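Local coordinates for protein putative O-GlcNAcase nagJ (Clostridium perfringens, PDB 6PV5) that probably removes N-acetylhexosamine residues from glycans as a family 84 glycoside hydrolase, of which this chain holds the catalytic barrel and its flanking domains, at residues A[320-323]-A[324-328]; A[568-571]-A[572-576]; A[210-214]-A[215-219]; A[481-484]-A[485-489]; A[424-427]-A[428-431]. All blocks are in the same frame, centred on the assembly; numbering follows the deposited sequence.

From the N terminus the five contacts follow one another in series; none nests or crosses, and each spans a single turn or two of backbone. Interaction 3 comes first, where helix 202-214 breaks off and the chain turns into barrel strand 219-222. Interaction 1 lies at the end of helix 311-326, before strand 336-338. Interaction 5 is the turn leading into the last barrel strand, 431-436. Interaction 4 sits on helix 480-487, packed on the long helices that follow the barrel, and interaction 2 lies within one of them, 548-579, with its centre about 67 Å from that of interaction 1, across the chain's centre.

Interaction 1: A[320-323]-A[324-328]; sequences RFNK and EFIKN
Near its C-terminal end the helix has a wider pi-type turn, with Phe321 O taking two donors, Phe325 N at 2.9 Å and Ile326 N at 3.1 Å, the latter bond the straighter and lying in the carbonyl plane. One turn apart, Arg320 and Glu324 form a salt bridge: NE of Arg320 donates to OE1 of Glu324 over 2.9 Å, the N-H...O angle 163°. The oxygen lies close to the guanidinium plane; NE approaches from above the carboxylate plane, and the two planes stand 84° apart. Glu278 binds NH1 of the same arginine, and Phe281 offers it a cation-pi contact. All this is on helix 311-326, which connects strand 298-302 to strand 336-338 in a beta-alpha-beta unit of the (beta/alpha)8 barrel. On its buried side Phe321 and Phe325 point the same way, both with CG anti to the backbone N; their planes are 26° apart but slid, the centroids 5.0 Å from each other, and CB of Phe325 sits over the centre of the Phe321 face. CD1 of Ile326 comes obliquely to CE2 of Phe321. Lys327 bends back at its last two torsions until NZ donates to Lys323 O over 3.1 Å.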
loop_
_atom_site.group_PDB
_atom_site.type_symbol
_atom_site.label_atom_id
_atom_site.label_comp_id
_atom_site.label_asym_id
_atom_site.label_seq_id
_atom_site.Cartn_x
_atom_site.Cartn_y
_atom_site.Cartn_z
ATOM N N ARG A 320 -4.321 -16.678 -26.276
ATOM C CA ARG A 320 -5.608 -17.255 -26.621
ATOM C C ARG A 320 -6.694 -16.738 -25.682
ATOM O O ARG A 320 -7.756 -16.327 -26.150
ATOM C CB ARG A 320 -5.527 -18.780 -26.612
ATOM C CG ARG A 320 -6.556 -19.443 -27.522
ATOM C CD ARG A 320 -6.511 -20.950 -27.368
ATOM N NE ARG A 320 -7.777 -21.550 -27.766
ATOM C CZ ARG A 320 -8.017 -22.852 -27.737
ATOM N NH1 ARG A 320 -7.076 -23.690 -27.346
ATOM N NH2 ARG A 320 -9.198 -23.323 -28.097
ATOM N N PHE A 321 -6.408 -16.721 -24.366
ATOM C CA PHE A 321 -7.386 -16.276 -23.390
ATOM C C PHE A 321 -7.717 -14.813 -23.644
ATOM O O PHE A 321 -8.876 -14.404 -23.548
ATOM C CB PHE A 321 -6.908 -16.514 -21.950
ATOM C CG PHE A 321 -7.926 -16.154 -20.893
ATOM C CD1 PHE A 321 -8.811 -17.102 -20.409
ATOM C CD2 PHE A 321 -8.010 -14.861 -20.396
ATOM C CE1 PHE A 321 -9.745 -16.769 -19.432
ATOM C CE2 PHE A 321 -8.948 -14.527 -19.428
ATOM C CZ PHE A 321 -9.817 -15.482 -18.947
ATOM N N ASN A 322 -6.672 -14.032 -23.940
ATOM C CA ASN A 322 -6.801 -12.610 -24.207
ATOM C C ASN A 322 -7.666 -12.401 -25.458
ATOM O O ASN A 322 -8.481 -11.476 -25.516
ATOM C CB ASN A 322 -5.406 -12.016 -24.405
ATOM C CG ASN A 322 -5.380 -10.512 -24.485
ATOM O OD1 ASN A 322 -5.937 -9.820 -23.633
ATOM N ND2 ASN A 322 -4.665 -9.992 -25.464
ATOM N N LYS A 323 -7.464 -13.277 -26.456
ATOM C CA LYS A 323 -8.113 -13.168 -27.753
ATOM C C LYS A 323 -9.563 -13.654 -27.656
ATOM O O LYS A 323 -10.474 -12.955 -28.080
ATOM C CB LYS A 323 -7.311 -13.939 -28.812
ATOM C CG LYS A 323 -7.798 -13.760 -30.246
ATOM C CD LYS A 323 -7.042 -14.610 -31.257
ATOM C CE LYS A 323 -7.571 -14.496 -32.674
ATOM N NZ LYS A 323 -8.887 -15.166 -32.836
ATOM N N GLU A 324 -9.760 -14.844 -27.077
ATOM C CA GLU A 324 -11.019 -15.572 -27.154
ATOM C C GLU A 324 -11.941 -15.275 -25.964
ATOM O O GLU A 324 -13.099 -15.696 -25.982
ATOM C CB GLU A 324 -10.764 -17.066 -27.357
ATOM C CG GLU A 324 -9.892 -17.361 -28.568
ATOM C CD GLU A 324 -9.674 -18.819 -28.942
ATOM O OE1 GLU A 324 -10.005 -19.713 -28.139
ATOM O OE2 GLU A 324 -9.142 -19.061 -30.043
ATOM N N PHE A 325 -11.448 -14.532 -24.952
ATOM C CA PHE A 325 -12.246 -14.140 -23.794
ATOM C C PHE A 325 -12.159 -12.630 -23.574
ATOM O O PHE A 325 -13.154 -11.928 -23.723
ATOM C CB PHE A 325 -11.931 -14.975 -22.541
ATOM C CG PHE A 325 -12.784 -14.605 -21.347
ATOM C CD1 PHE A 325 -13.990 -15.252 -21.105
ATOM C CD2 PHE A 325 -12.432 -13.544 -20.519
ATOM C CE1 PHE A 325 -14.799 -14.870 -20.045
ATOM C CE2 PHE A 325 -13.247 -13.156 -19.464
ATOM C CZ PHE A 325 -14.424 -13.830 -19.219
ATOM N N ILE A 326 -10.965 -12.123 -23.231
ATOM C CA ILE A 326 -10.833 -10.740 -22.792
ATOM C C ILE A 326 -11.485 -9.771 -23.777
ATOM O O ILE A 326 -12.315 -8.953 -23.385
ATOM C CB ILE A 326 -9.361 -10.333 -22.538
ATOM C CG1 ILE A 326 -8.728 -11.102 -21.371
ATOM C CG2 ILE A 326 -9.252 -8.820 -22.381
ATOM C CD1 ILE A 326 -9.160 -10.652 -19.992
ATOM N N LYS A 327 -11.044 -9.792 -25.040
ATOM C CA LYS A 327 -11.390 -8.691 -25.933
ATOM C C LYS A 327 -12.860 -8.707 -26.366
ATOM O O LYS A 327 -13.375 -7.656 -26.738
ATOM C CB LYS A 327 -10.462 -8.644 -27.146
ATOM C CG LYS A 327 -10.211 -9.992 -27.800
ATOM C CD LYS A 327 -9.276 -9.892 -29.001
ATOM C CE LYS A 327 -9.986 -9.930 -30.342
ATOM N NZ LYS A 327 -10.400 -11.309 -30.703
ATOM N N ASN A 328 -13.520 -9.877 -26.313
ATOM C CA ASN A 328 -14.910 -10.026 -26.746
ATOM C C ASN A 328 -15.919 -9.799 -25.623
ATOM O O ASN A 328 -17.104 -9.662 -25.902
ATOM C CB ASN A 328 -15.218 -11.412 -27.325
ATOM C CG ASN A 328 -14.522 -11.670 -28.646
ATOM O OD1 ASN A 328 -14.215 -10.734 -29.388
ATOM N ND2 ASN A 328 -14.245 -12.934 -28.928
#

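Interaction 2: A[568-571]-A[572-576]; sequences GLKS and IEILQ
Lys570 and Glu573 are bridged across one turn of helix 548-579, one of the long helices of the region resembling the hyaluronidase post-catalytic domain. The backbone bonds are those of a regular alpha-helix: Ile572 N, Glu573 N, Ile574 N and Leu575 N donate to the carbonyls of Gly568, Leu569, Lys570 and Ser571, the shortest being Ile574 N to Lys570 O at 2.9 Å. Among side chains, apolar contact is slight, CG of Lys570 lying 4.3 Å from CD1 of Ile574. The isoleucine's CG1 rests instead near Lys570 O, at 3.4 Å, while its side chain also packs on Phe586 and Asn590 of helix 583-601. Ser571 is buried against helix 612-619, and its OG bonds back to Ala567 O, one turn earlier. Leu569 covers another side of the helix, facing Gln528 and Phe531. The charged contact depends on two bends in the lysine chain, chi2 60° and chi3 55°, which fold it toward an extended Glu573. Asp589 and Glu592 also form salt bridges with that ammonium, so one lysine bridges three acids; this would be expected to stabilise its charge. NZ of Lys570 meets OE1 of Glu573 at 2.6 Å, on the syn side and 16° out of the carboxylate plane.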
loop_
_atom_site.group_PDB
_atom_site.type_symbol
_atom_site.label_atom_id
_atom_site.label_comp_id
_atom_site.label_asym_id
_atom_site.label_seq_id
_atom_site.Cartn_x
_atom_site.Cartn_y
_atom_site.Cartn_z
ATOM N N GLY A 568 17.613 -0.971 27.856
ATOM C CA GLY A 568 18.468 0.098 27.361
ATOM C C GLY A 568 18.879 1.042 28.496
ATOM O O GLY A 568 20.040 1.410 28.603
ATOM N N LEU A 569 17.918 1.420 29.344
ATOM C CA LEU A 569 18.200 2.231 30.527
ATOM C C LEU A 569 19.240 1.551 31.424
ATOM O O LEU A 569 20.149 2.223 31.913
ATOM C CB LEU A 569 16.907 2.526 31.291
ATOM C CG LEU A 569 15.945 3.461 30.564
ATOM C CD1 LEU A 569 14.618 3.602 31.314
ATOM C CD2 LEU A 569 16.613 4.818 30.300
ATOM N N LYS A 570 19.128 0.221 31.601
ATOM C CA LYS A 570 20.073 -0.528 32.420
ATOM C C LYS A 570 21.458 -0.560 31.769
ATOM O O LYS A 570 22.464 -0.443 32.465
ATOM C CB LYS A 570 19.586 -1.953 32.708
ATOM C CG LYS A 570 20.450 -2.765 33.670
ATOM C CD LYS A 570 20.585 -2.153 35.055
ATOM C CE LYS A 570 19.251 -1.872 35.711
ATOM N NZ LYS A 570 19.442 -1.133 36.980
ATOM N N SER A 571 21.506 -0.700 30.435
ATOM C CA SER A 571 22.777 -0.730 29.730
ATOM C C SER A 571 23.532 0.587 29.920
ATOM O O SER A 571 24.758 0.572 30.058
ATOM C CB SER A 571 22.610 -1.070 28.267
ATOM O OG SER A 571 21.990 -2.338 28.133
ATOM N N ILE A 572 22.812 1.713 29.912
ATOM C CA ILE A 572 23.455 2.999 30.136
ATOM C C ILE A 572 24.063 2.992 31.539
ATOM O O ILE A 572 25.223 3.366 31.717
ATOM C CB ILE A 572 22.480 4.177 29.912
ATOM C CG1 ILE A 572 22.219 4.414 28.424
ATOM C CG2 ILE A 572 22.983 5.445 30.591
ATOM C CD1 ILE A 572 21.075 5.361 28.167
ATOM N N GLU A 573 23.285 2.522 32.521
ATOM C CA GLU A 573 23.763 2.497 33.897
ATOM C C GLU A 573 25.054 1.691 33.995
ATOM O O GLU A 573 25.983 2.133 34.666
ATOM C CB GLU A 573 22.718 1.907 34.839
ATOM C CG GLU A 573 21.609 2.879 35.177
ATOM C CD GLU A 573 20.538 2.228 36.041
ATOM O OE1 GLU A 573 20.669 1.018 36.367
ATOM O OE2 GLU A 573 19.573 2.926 36.390
ATOM N N ILE A 574 25.108 0.539 33.304
ATOM C CA ILE A 574 26.269 -0.348 33.313
ATOM C C ILE A 574 27.472 0.410 32.761
ATOM O O ILE A 574 28.553 0.353 33.353
ATOM C CB ILE A 574 26.021 -1.662 32.536
ATOM C CG1 ILE A 574 24.993 -2.567 33.225
ATOM C CG2 ILE A 574 27.328 -2.407 32.261
ATOM C CD1 ILE A 574 24.473 -3.706 32.349
ATOM N N LEU A 575 27.277 1.108 31.631
ATOM C CA LEU A 575 28.330 1.935 31.050
ATOM C C LEU A 575 28.791 3.006 32.052
ATOM O O LEU A 575 29.986 3.273 32.180
ATOM C CB LEU A 575 27.856 2.563 29.731
ATOM C CG LEU A 575 27.736 1.601 28.538
ATOM C CD1 LEU A 575 27.189 2.284 27.288
ATOM C CD2 LEU A 575 29.071 0.930 28.219
ATOM N N GLN A 576 27.840 3.652 32.728
ATOM C CA GLN A 576 28.160 4.727 33.653
ATOM C C GLN A 576 28.964 4.196 34.839
ATOM O O GLN A 576 29.871 4.877 35.292
ATOM C CB GLN A 576 26.888 5.398 34.175
ATOM C CG GLN A 576 26.355 6.478 33.248
ATOM C CD GLN A 576 24.949 6.882 33.622
ATOM O OE1 GLN A 576 24.243 6.162 34.330
ATOM N NE2 GLN A 576 24.526 8.038 33.131
#

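Interaction 3: A[210-214]-A[215-219]; sequences KMYGE and YKMNA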
loop_
_atom_site.group_PDB
_atom_site.type_symbol
_atom_site.label_atom_id
_atom_site.label_comp_id
_atom_site.label_asym_id
_atom_site.label_seq_id
_atom_site.Cartn_x
_atom_site.Cartn_y
_atom_site.Cartn_z
ATOM N N LYS A 210 -12.700 -0.609 1.215
ATOM C CA LYS A 210 -13.191 0.736 1.480
ATOM C C LYS A 210 -12.022 1.701 1.648
ATOM O O LYS A 210 -12.113 2.866 1.256
ATOM C CB LYS A 210 -14.071 0.778 2.737
ATOM N N MET A 211 -10.936 1.219 2.273
ATOM C CA MET A 211 -9.773 2.061 2.504
ATOM C C MET A 211 -9.125 2.411 1.159
ATOM O O MET A 211 -8.638 3.527 0.975
ATOM C CB MET A 211 -8.755 1.363 3.421
ATOM C CG MET A 211 -7.568 2.245 3.727
ATOM S SD MET A 211 -6.277 1.411 4.707
ATOM C CE MET A 211 -5.475 0.399 3.467
ATOM N N TYR A 212 -9.125 1.463 0.216
ATOM C CA TYR A 212 -8.519 1.701 -1.089
ATOM C C TYR A 212 -9.196 2.850 -1.838
ATOM O O TYR A 212 -8.513 3.730 -2.368
ATOM C CB TYR A 212 -8.540 0.431 -1.931
ATOM C CG TYR A 212 -7.902 -0.759 -1.268
ATOM C CD1 TYR A 212 -6.978 -0.610 -0.239
ATOM C CD2 TYR A 212 -8.201 -2.046 -1.687
ATOM C CE1 TYR A 212 -6.395 -1.710 0.372
ATOM C CE2 TYR A 212 -7.619 -3.149 -1.081
ATOM C CZ TYR A 212 -6.707 -2.982 -0.048
ATOM O OH TYR A 212 -6.136 -4.074 0.553
ATOM N N GLY A 213 -10.536 2.852 -1.841
ATOM C CA GLY A 213 -11.321 3.900 -2.482
ATOM C C GLY A 213 -11.131 5.246 -1.802
ATOM O O GLY A 213 -11.083 6.288 -2.461
ATOM N N GLU A 214 -10.989 5.204 -0.475
ATOM C CA GLU A 214 -10.750 6.405 0.299
ATOM C C GLU A 214 -9.457 7.095 -0.139
ATOM O O GLU A 214 -9.368 8.325 -0.108
ATOM C CB GLU A 214 -10.743 6.060 1.789
ATOM C CG GLU A 214 -10.848 7.288 2.676
ATOM C CD GLU A 214 -12.243 7.874 2.847
ATOM O OE1 GLU A 214 -12.429 8.683 3.788
ATOM O OE2 GLU A 214 -13.143 7.524 2.050
ATOM N N TYR A 215 -8.464 6.297 -0.562
ATOM C CA TYR A 215 -7.132 6.832 -0.800
ATOM C C TYR A 215 -6.701 6.633 -2.255
ATOM O O TYR A 215 -5.515 6.744 -2.576
ATOM C CB TYR A 215 -6.168 6.310 0.272
ATOM C CG TYR A 215 -6.553 6.848 1.625
ATOM C CD1 TYR A 215 -6.294 8.168 1.937
ATOM C CD2 TYR A 215 -7.244 6.074 2.549
ATOM C CE1 TYR A 215 -6.659 8.704 3.157
ATOM C CE2 TYR A 215 -7.633 6.603 3.774
ATOM C CZ TYR A 215 -7.339 7.924 4.073
ATOM O OH TYR A 215 -7.699 8.505 5.248
ATOM N N LYS A 216 -7.689 6.338 -3.112
ATOM C CA LYS A 216 -7.567 6.399 -4.561
ATOM C C LYS A 216 -6.688 5.262 -5.082
ATOM O O LYS A 216 -6.058 5.410 -6.126
ATOM C CB LYS A 216 -7.073 7.773 -5.032
ATOM C CG LYS A 216 -7.885 8.977 -4.560
ATOM C CD LYS A 216 -7.387 10.280 -5.113
ATOM C CE LYS A 216 -8.173 11.475 -4.621
ATOM N NZ LYS A 216 -7.534 12.122 -3.448
ATOM N N MET A 217 -6.682 4.124 -4.377
ATOM C CA MET A 217 -6.141 2.900 -4.951
ATOM C C MET A 217 -7.266 2.194 -5.696
ATOM O O MET A 217 -8.343 2.015 -5.149
ATOM C CB MET A 217 -5.604 1.948 -3.882
ATOM C CG MET A 217 -4.634 2.615 -2.914
ATOM S SD MET A 217 -3.751 1.388 -1.891
ATOM C CE MET A 217 -2.525 0.805 -3.063
ATOM N N ASN A 218 -6.974 1.719 -6.912
ATOM C CA ASN A 218 -8.034 1.426 -7.861
ATOM C C ASN A 218 -8.113 -0.065 -8.140
ATOM O O ASN A 218 -8.838 -0.458 -9.038
ATOM C CB ASN A 218 -7.890 2.254 -9.148
ATOM C CG ASN A 218 -6.654 1.937 -9.975
ATOM O OD1 ASN A 218 -5.827 1.103 -9.600
ATOM N ND2 ASN A 218 -6.525 2.586 -11.125
ATOM N N ALA A 219 -7.366 -0.904 -7.404
ATOM C CA ALA A 219 -7.516 -2.328 -7.655
ATOM C C ALA A 219 -7.209 -3.172 -6.423
ATOM O O ALA A 219 -6.334 -2.851 -5.626
ATOM C CB ALA A 219 -6.643 -2.752 -8.815
HETATM O O HOH W 1 -7.849 10.311 -1.065
#
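Glu214 turns its CG away from the backbone N, and this chi1 of -166° lays CG over one face of the Tyr215 ring, 3.9 Å from the centroid, in a CH-pi contact; the bend at chi2, 79°, then directs the carboxylate away, to Lys160. CG of Met211 comes to CD2 of the same ring at 4.0 Å. Beyond Tyr215, Lys216 takes a positive phi of 72°, and Tyr212 O is gripped from opposite faces of its plane by Met217 N at 2.7 Å and Tyr215 N at 3.1 Å. A weak bond from Lys216 N to Gly213 O, 3.5 Å, completes a Schellman motif. Met217 brings CB against CB of Tyr212 and holds SD obliquely to that ring, 5.0 Å from its centroid, a Met-aromatic contact. A water donates to Glu214 O and accepts from Lys216 NZ, which also bonds Ser161. The turn thus joins helix 202-214 to barrel strand 219-222, with Tyr212 and Met217 against Val191 of strand 188-192 and Tyr215 and Met217 on helix 446-457.

Interaction 4: A[481-484]-A[485-489]; sequences EEFK and IFANH. With EDO (1,2-ethanediol), chain C.
The Phe486 ring turns an edge to the face of Phe483, a T-shaped pair with centroids 6.0 Å apart and planes at 73°. Both aromatics point their CG anti to the backbone N, and being three residues apart they leave the same side of the helix at different headings. Phe483 is also touched obliquely by Ala487, one turn on, CE1 to CB at 3.9 Å, while Phe486 also pairs edge-to-face with Phe561. A backbone bond underlies the pair, Ala487 N donating to Phe483 O over 2.7 Å, nearly straight at 167°; the next bond of the helix, Asn488 N to Lys484 O, has the same length. On another side Lys484 runs fully extended, touching Trp468 and Ile472, its NZ ending in a salt bridge to Asp469. A bound ethanediol, probably from the crystallisation liquor, sits beside this chain, its C2 3.6 Å from CD of Lys484; its O2 donates to OE2 of Glu481 over 2.6 Å. Asn488 sends OD1 to Arg497. The two phenylalanines face Leu550, Leu554 and Leu558 of helix 548-579, so this is helix-on-helix packing through aromatic side chains, between short helix 480-487 and the helical bundle that follows the barrel.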
loop_
_atom_site.group_PDB
_atom_site.type_symbol
_atom_site.label_atom_id
_atom_site.label_comp_id
_atom_site.label_asym_id
_atom_site.label_seq_id
_atom_site.Cartn_x
_atom_site.Cartn_y
_atom_site.Cartn_z
ATOM N N GLU A 481 2.092 10.367 17.685
ATOM C CA GLU A 481 3.468 10.545 18.138
ATOM C C GLU A 481 3.981 9.306 18.880
ATOM O O GLU A 481 5.145 8.937 18.726
ATOM C CB GLU A 481 3.658 11.787 19.027
ATOM C CG GLU A 481 3.382 13.115 18.326
ATOM C CD GLU A 481 4.255 13.496 17.132
ATOM O OE1 GLU A 481 5.413 13.005 17.024
ATOM O OE2 GLU A 481 3.774 14.288 16.295
ATOM N N GLU A 482 3.138 8.717 19.740
ATOM C CA GLU A 482 3.497 7.507 20.465
ATOM C C GLU A 482 3.707 6.376 19.457
ATOM O O GLU A 482 4.662 5.616 19.562
ATOM C CB GLU A 482 2.384 7.111 21.445
ATOM C CG GLU A 482 2.283 8.046 22.645
ATOM C CD GLU A 482 1.481 9.322 22.445
ATOM O OE1 GLU A 482 1.006 9.577 21.315
ATOM O OE2 GLU A 482 1.324 10.060 23.428
ATOM N N PHE A 483 2.828 6.296 18.455
ATOM C CA PHE A 483 2.913 5.229 17.467
ATOM C C PHE A 483 4.218 5.293 16.664
ATOM O O PHE A 483 4.862 4.271 16.431
ATOM C CB PHE A 483 1.691 5.236 16.540
ATOM C CG PHE A 483 1.524 3.900 15.864
ATOM C CD1 PHE A 483 2.242 3.598 14.715
ATOM C CD2 PHE A 483 0.705 2.922 16.422
ATOM C CE1 PHE A 483 2.128 2.347 14.117
ATOM C CE2 PHE A 483 0.591 1.675 15.819
ATOM C CZ PHE A 483 1.306 1.384 14.663
ATOM N N LYS A 484 4.599 6.493 16.209
ATOM C CA LYS A 484 5.797 6.641 15.398
ATOM C C LYS A 484 7.034 6.217 16.193
ATOM O O LYS A 484 7.902 5.541 15.646
ATOM C CB LYS A 484 5.942 8.072 14.866
ATOM C CG LYS A 484 7.143 8.249 13.937
ATOM C CD LYS A 484 7.303 9.642 13.404
ATOM C CE LYS A 484 8.519 9.789 12.502
ATOM N NZ LYS A 484 8.531 11.136 11.882
ATOM N N ILE A 485 7.095 6.601 17.479
ATOM C CA ILE A 485 8.171 6.168 18.363
ATOM C C ILE A 485 8.304 4.645 18.327
ATOM O O ILE A 485 9.418 4.123 18.274
ATOM C CB ILE A 485 7.998 6.722 19.796
ATOM C CG1 ILE A 485 8.173 8.249 19.838
ATOM C CG2 ILE A 485 8.956 6.016 20.746
ATOM C CD1 ILE A 485 7.647 8.922 21.108
ATOM N N PHE A 486 7.170 3.931 18.320
ATOM C CA PHE A 486 7.172 2.472 18.239
ATOM C C PHE A 486 7.545 2.013 16.825
ATOM O O PHE A 486 8.427 1.166 16.636
ATOM C CB PHE A 486 5.775 1.979 18.655
ATOM C CG PHE A 486 5.503 0.511 18.448
ATOM C CD1 PHE A 486 6.057 -0.438 19.297
ATOM C CD2 PHE A 486 4.662 0.082 17.426
ATOM C CE1 PHE A 486 5.788 -1.794 19.120
ATOM C CE2 PHE A 486 4.400 -1.269 17.240
ATOM C CZ PHE A 486 4.958 -2.208 18.093
ATOM N N ALA A 487 6.851 2.570 15.822
ATOM C CA ALA A 487 7.017 2.131 14.438
ATOM C C ALA A 487 8.445 2.382 13.939
ATOM O O ALA A 487 8.953 1.636 13.106
ATOM C CB ALA A 487 6.002 2.824 13.560
ATOM N N ASN A 488 9.099 3.411 14.478
ATOM C CA ASN A 488 10.486 3.722 14.140
ATOM C C ASN A 488 11.403 2.513 14.309
ATOM O O ASN A 488 12.399 2.383 13.585
ATOM C CB ASN A 488 10.960 4.974 14.891
ATOM C CG ASN A 488 12.401 5.381 14.650
ATOM O OD1 ASN A 488 12.881 5.422 13.520
ATOM N ND2 ASN A 488 13.103 5.701 15.726
ATOM N N HIS A 489 11.058 1.602 15.230
ATOM C CA HIS A 489 11.939 0.471 15.493
ATOM C C HIS A 489 11.484 -0.776 14.744
ATOM O O HIS A 489 11.942 -1.871 15.042
ATOM C CB HIS A 489 12.014 0.184 16.998
ATOM C CG HIS A 489 12.679 1.256 17.790
ATOM N ND1 HIS A 489 13.995 1.172 18.155
ATOM C CD2 HIS A 489 12.222 2.439 18.261
ATOM C CE1 HIS A 489 14.331 2.250 18.848
ATOM N NE2 HIS A 489 13.265 3.044 18.917
HETATM C C1 EDO C . 3.315 10.865 12.896
HETATM O O1 EDO C . 2.164 11.537 12.397
HETATM C C2 EDO C . 4.338 11.750 13.515
HETATM O O2 EDO C . 3.803 12.906 14.148
#

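Interaction 5: A[424-427]-A[428-431]; sequences DRNL and DEEV. With EDO (1,2-ethanediol), chain D.
Leu427 and Val431 make the close-packed half of this turn, CG of the leucine 3.9 Å from CG2 of the valine, the two crossing at a slant. Val431 sets CG2 anti to its carbonyl carbon, which turns that methyl toward Leu427, and both side chains lie on Leu401 of the neighbouring barrel strand. Two 3-10 bonds tighten the backbone here: Glu429 N to Asn426 O, 3.1 Å, and Glu430 N to Leu427 O, 2.9 Å. The outer side is looser. Asn426 and exposed Glu429 run side by side, OE2 of Glu429 merely 3.7 Å from CB of Asn426. Glu430 bends at chi2, and its OE1 takes Ser392 and, over 2.9 Å, O2 of an ethanediol probably from the crystallisation liquor. Ahead of this, Asp424 OD1 accepts from Asn426 N at 2.8 Å: an Asx turn within a type I beta turn, followed by a 3-10 turn that feeds the chain into strand 431-436, the eighth of the (beta/alpha)8 barrel.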
loop_
_atom_site.group_PDB
_atom_site.type_symbol
_atom_site.label_atom_id
_atom_site.label_comp_id
_atom_site.label_asym_id
_atom_site.label_seq_id
_atom_site.Cartn_x
_atom_site.Cartn_y
_atom_site.Cartn_z
ATOM N N ASP A 424 12.197 4.283 -7.096
ATOM C CA ASP A 424 12.614 5.429 -7.893
ATOM C C ASP A 424 11.441 6.392 -8.094
ATOM O O ASP A 424 10.335 5.987 -8.439
ATOM C CB ASP A 424 13.227 4.952 -9.214
ATOM C CG ASP A 424 14.095 6.003 -9.883
ATOM O OD1 ASP A 424 13.544 7.031 -10.300
ATOM O OD2 ASP A 424 15.306 5.775 -9.984
ATOM N N ARG A 425 11.706 7.675 -7.843
ATOM C CA ARG A 425 10.771 8.773 -8.052
ATOM C C ARG A 425 10.227 8.794 -9.485
ATOM O O ARG A 425 9.096 9.217 -9.697
ATOM C CB ARG A 425 11.475 10.091 -7.719
ATOM C CG ARG A 425 10.648 11.345 -7.961
ATOM C CD ARG A 425 11.358 12.622 -7.522
ATOM N NE ARG A 425 12.143 12.462 -6.299
ATOM C CZ ARG A 425 11.672 12.499 -5.050
ATOM N NH1 ARG A 425 10.386 12.707 -4.810
ATOM N NH2 ARG A 425 12.505 12.344 -4.038
ATOM N N ASN A 426 11.003 8.294 -10.456
ATOM C CA ASN A 426 10.597 8.349 -11.855
ATOM C C ASN A 426 10.404 6.949 -12.436
ATOM O O ASN A 426 10.573 6.757 -13.642
ATOM C CB ASN A 426 11.615 9.126 -12.703
ATOM C CG ASN A 426 11.705 10.572 -12.271
ATOM O OD1 ASN A 426 12.754 11.021 -11.816
ATOM N ND2 ASN A 426 10.592 11.284 -12.343
ATOM N N LEU A 427 10.048 5.986 -11.572
ATOM C CA LEU A 427 9.726 4.621 -11.970
ATOM C C LEU A 427 8.612 4.607 -13.008
ATOM O O LEU A 427 8.554 3.685 -13.827
ATOM C CB LEU A 427 9.251 3.845 -10.741
ATOM C CG LEU A 427 9.666 2.382 -10.688
ATOM C CD1 LEU A 427 11.172 2.281 -10.563
ATOM C CD2 LEU A 427 8.986 1.673 -9.523
ATOM N N ASP A 428 7.707 5.595 -12.915
ATOM C CA ASP A 428 6.543 5.698 -13.784
ATOM C C ASP A 428 6.936 5.773 -15.269
ATOM O O ASP A 428 6.123 5.464 -16.138
ATOM C CB ASP A 428 5.579 6.797 -13.325
ATOM C CG ASP A 428 6.158 8.202 -13.357
ATOM O OD1 ASP A 428 7.389 8.339 -13.419
ATOM O OD2 ASP A 428 5.368 9.157 -13.309
ATOM N N GLU A 429 8.194 6.126 -15.565
ATOM C CA GLU A 429 8.663 6.164 -16.948
ATOM C C GLU A 429 8.674 4.765 -17.559
ATOM O O GLU A 429 8.525 4.634 -18.768
ATOM C CB GLU A 429 10.072 6.751 -17.024
ATOM C CG GLU A 429 10.132 8.219 -16.654
ATOM C CD GLU A 429 11.504 8.859 -16.846
ATOM O OE1 GLU A 429 12.345 8.263 -17.555
ATOM O OE2 GLU A 429 11.746 9.964 -16.281
ATOM N N GLU A 430 8.873 3.722 -16.731
ATOM C CA GLU A 430 9.031 2.364 -17.242
ATOM C C GLU A 430 7.978 1.411 -16.667
ATOM O O GLU A 430 7.918 0.232 -17.033
ATOM C CB GLU A 430 10.446 1.849 -16.950
ATOM C CG GLU A 430 11.556 2.605 -17.666
ATOM C CD GLU A 430 11.432 2.695 -19.186
ATOM O OE1 GLU A 430 10.961 1.715 -19.811
ATOM O OE2 GLU A 430 11.794 3.756 -19.748
ATOM N N VAL A 431 7.160 1.916 -15.743
ATOM C CA VAL A 431 6.300 1.065 -14.938
ATOM C C VAL A 431 4.917 1.705 -14.889
ATOM O O VAL A 431 4.803 2.875 -14.531
ATOM C CB VAL A 431 6.900 0.874 -13.520
ATOM C CG1 VAL A 431 5.978 0.068 -12.607
ATOM C CG2 VAL A 431 8.273 0.213 -13.579
HETATM C C1 EDO D . 8.781 0.211 -23.589
HETATM O O1 EDO D . 10.160 -0.041 -23.825
HETATM C C2 EDO D . 8.448 0.668 -22.214
HETATM O O2 EDO D . 8.951 1.953 -21.854
#